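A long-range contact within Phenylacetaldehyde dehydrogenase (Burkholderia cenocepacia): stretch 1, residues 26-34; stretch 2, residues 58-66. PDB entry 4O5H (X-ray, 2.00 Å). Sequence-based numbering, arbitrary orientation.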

# COMPACT_ATOMS: atom_id res chain seq x y z
N PHE A 26 30.81 11.37 -22.70
CA PHE A 26 30.05 11.38 -21.48
C PHE A 26 30.93 10.97 -20.31
O PHE A 26 30.89 11.59 -19.26
CB PHE A 26 28.85 10.43 -21.59
CG PHE A 26 28.05 10.33 -20.31
CD1 PHE A 26 27.17 11.31 -19.93
CD2 PHE A 26 28.19 9.23 -19.51
CE1 PHE A 26 26.44 11.22 -18.76
CE2 PHE A 26 27.46 9.11 -18.34
CZ PHE A 26 26.57 10.10 -17.98
N LEU A 27 31.74 9.93 -20.49
CA LEU A 27 32.64 9.51 -19.42
C LEU A 27 33.69 10.55 -19.05
O LEU A 27 34.02 10.70 -17.88
CB LEU A 27 33.34 8.21 -19.78
CG LEU A 27 32.44 6.99 -19.90
CD1 LEU A 27 33.26 5.81 -20.41
CD2 LEU A 27 31.77 6.66 -18.60
N ALA A 28 34.22 11.24 -20.03
CA ALA A 28 35.29 12.20 -19.78
C ALA A 28 34.82 13.47 -19.04
O ALA A 28 35.58 14.04 -18.32
CB ALA A 28 35.94 12.60 -21.08
N LYS A 29 33.59 13.90 -19.23
CA LYS A 29 33.21 15.21 -18.70
C LYS A 29 32.79 15.15 -17.23
O LYS A 29 32.31 14.12 -16.75
CB LYS A 29 32.09 15.80 -19.54
CG LYS A 29 30.73 15.23 -19.19
CD LYS A 29 29.67 15.58 -20.20
CE LYS A 29 28.33 15.06 -19.71
NZ LYS A 29 27.23 15.46 -20.59
N PRO A 30 32.85 16.28 -16.53
CA PRO A 30 32.42 16.33 -15.13
C PRO A 30 30.94 16.01 -14.95
O PRO A 30 30.14 16.38 -15.76
CB PRO A 30 32.69 17.77 -14.73
CG PRO A 30 33.75 18.21 -15.67
CD PRO A 30 33.42 17.56 -16.97
N LYS A 31 30.61 15.21 -13.94
CA LYS A 31 29.22 14.74 -13.71
C LYS A 31 28.64 15.56 -12.59
O LYS A 31 29.31 15.79 -11.58
CB LYS A 31 29.16 13.27 -13.25
CG LYS A 31 29.97 12.28 -14.07
CD LYS A 31 29.45 12.09 -15.48
CE LYS A 31 30.35 11.08 -16.15
NZ LYS A 31 31.79 11.48 -16.28
N GLN A 32 27.36 15.85 -12.71
CA GLN A 32 26.63 16.58 -11.69
C GLN A 32 25.24 15.97 -11.45
O GLN A 32 24.74 15.22 -12.29
CB GLN A 32 26.49 18.02 -12.13
CG GLN A 32 27.82 18.72 -12.25
CD GLN A 32 27.66 20.16 -12.53
OE1 GLN A 32 27.15 20.55 -13.58
NE2 GLN A 32 28.06 20.99 -11.57
N MET A 33 24.63 16.33 -10.33
CA MET A 33 23.24 15.98 -10.04
C MET A 33 22.30 16.94 -10.76
O MET A 33 22.67 18.06 -11.04
CB MET A 33 22.96 16.11 -8.54
CG MET A 33 23.77 15.17 -7.72
SD MET A 33 23.41 15.28 -5.98
CE MET A 33 24.25 16.78 -5.45
N LEU A 34 21.05 16.53 -10.94
CA LEU A 34 20.02 17.41 -11.49
C LEU A 34 19.07 17.83 -10.38
O LEU A 34 18.29 16.99 -9.87
CB LEU A 34 19.26 16.67 -12.59
CG LEU A 34 18.08 17.44 -13.21
CD1 LEU A 34 18.56 18.73 -13.82
CD2 LEU A 34 17.39 16.60 -14.26
N VAL A 58 38.53 2.98 -11.91
CA VAL A 58 37.62 4.10 -11.81
C VAL A 58 37.38 4.70 -13.19
O VAL A 58 38.32 5.02 -13.88
CB VAL A 58 38.21 5.18 -10.90
CG1 VAL A 58 37.35 6.42 -10.95
CG2 VAL A 58 38.31 4.65 -9.47
N ILE A 59 36.14 4.83 -13.61
CA ILE A 59 35.83 5.38 -14.92
C ILE A 59 35.19 6.78 -14.85
O ILE A 59 35.04 7.43 -15.88
CB ILE A 59 34.90 4.43 -15.74
CG1 ILE A 59 33.62 4.05 -14.97
CG2 ILE A 59 35.66 3.17 -16.10
CD1 ILE A 59 32.53 3.37 -15.77
N ALA A 60 34.73 7.18 -13.68
CA ALA A 60 34.03 8.43 -13.50
C ALA A 60 33.94 8.71 -12.01
O ALA A 60 34.20 7.84 -11.20
CB ALA A 60 32.60 8.38 -14.09
N ARG A 61 33.50 9.93 -11.70
CA ARG A 61 33.14 10.32 -10.35
C ARG A 61 31.83 11.10 -10.38
O ARG A 61 31.58 11.87 -11.29
CB ARG A 61 34.23 11.20 -9.78
CG ARG A 61 35.61 10.55 -9.80
CD ARG A 61 36.67 11.52 -9.36
NE ARG A 61 36.66 11.69 -7.91
CZ ARG A 61 37.36 12.62 -7.25
NH1 ARG A 61 38.15 13.49 -7.91
NH2 ARG A 61 37.28 12.68 -5.92
N VAL A 62 30.99 10.89 -9.38
CA VAL A 62 29.71 11.61 -9.30
C VAL A 62 29.58 12.26 -7.91
O VAL A 62 30.29 11.86 -6.97
CB VAL A 62 28.50 10.70 -9.57
CG1 VAL A 62 28.63 10.07 -10.95
CG2 VAL A 62 28.33 9.65 -8.48
N PRO A 63 28.67 13.25 -7.77
CA PRO A 63 28.49 13.81 -6.46
C PRO A 63 28.04 12.81 -5.41
O PRO A 63 27.24 11.92 -5.69
CB PRO A 63 27.44 14.89 -6.67
CG PRO A 63 27.63 15.28 -8.11
CD PRO A 63 27.87 13.95 -8.77
N GLU A 64 28.54 13.03 -4.19
CA GLU A 64 28.10 12.31 -3.01
C GLU A 64 27.17 13.22 -2.17
O GLU A 64 27.63 13.99 -1.33
CB GLU A 64 29.31 11.90 -2.19
CG GLU A 64 28.91 11.01 -1.02
CD GLU A 64 29.81 11.13 0.18
OE1 GLU A 64 31.04 11.24 0.08
OE2 GLU A 64 29.25 11.10 1.25
N ALA A 65 25.86 13.10 -2.41
CA ALA A 65 24.86 13.99 -1.79
C ALA A 65 24.67 13.67 -0.34
O ALA A 65 24.75 12.52 0.05
CB ALA A 65 23.54 13.85 -2.49
N ASP A 66 24.45 14.69 0.47
CA ASP A 66 23.98 14.49 1.84
C ASP A 66 22.53 14.98 1.95
O ASP A 66 21.88 15.29 0.94
CB ASP A 66 24.98 15.07 2.89
CG ASP A 66 25.01 16.61 2.94
OD1 ASP A 66 24.16 17.30 2.37
OD2 ASP A 66 25.93 17.17 3.55
O HOH W 1 33.61 11.77 -14.21
O HOH W 2 31.00 14.72 -9.49
O HOH W 3 32.67 14.08 -12.52

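No direct hydrogen bond joins the two stretches. They are held by side-chain packing and by three bridging waters, and 401 Å² of surface is buried between them.

Lys 31 is the central bump. It lies in the hollow between the end of the preceding helix and the strand at Ala 60 to Val 62. Its CA-to-CB bond points toward the strand of stretch 2, and the side chain is folded rather than extended, with chi1, chi2 and chi4 all m. This bend brings NZ back to the end of the preceding helix. There Lys 31 NZ donates to Lys 29 O at 2.7 Å and to Leu 27 O at 2.9 Å, with a weak bond to Phe 26 O at 3.1 Å. A buried amine needs such partners. Two come from the last turn of the helix, Phe 26 O and Leu 27 O, and one from Lys 29, just past it.

The aliphatic part of the same side chain rests on the strand. Lys 31 CG comes within 3.2 Å of Arg 61 O, a close contact. Lys 31 CB meets Val 62 CG1 at 4.0 Å. Farther along, Lys 31 NZ lies 3.9 Å from Ala 60 CB, the small methyl that points toward stretch 1. A long, flexible side chain suits this position because it offers methylenes to the strand and a charge to the helix end.

Three waters fill the gap between Lys 31 and Arg 61. Water 1 accepts from Lys 31 NZ (2.8 Å) and from Arg 61 N (3.1 Å). Water 3 accepts from Lys 31 N at 2.7 Å and donates to Arg 61 O at 2.8 Å. Water 2 donates to Lys 31 O at 2.9 Å and, weakly, to Arg 61 O at 3.4 Å. The polar backbone of Arg 61 is thus used in the contact, while the end of its side chain leads away, and the residue is exposed.

Beyond Lys 31, Pro 63 forms the second bump. Its ring sits against the backbone of Lys 31 and Gln 32, with Met 33 beside it: Pro 63 CD is 3.7 Å from Lys 31 O, and Pro 63 CG is 3.9 Å from Gln 32 CA. The CA-to-CB bond of Gln 32 points away, so the ring meets its backbone. Met 33 starts sideways, but its end comes nearer. Met 33 CG packs on Pro 63 CB at 3.8 Å, and Met 33 SD rests on the methyl of Ala 65, with Ala 65 CB also at 3.8 Å. The slim, unbranched methionine spans both residues.

At the other end, Leu 27 CD2 and Ile 59 CD1 touch loosely at 4.4 Å. Both residues are partly exposed.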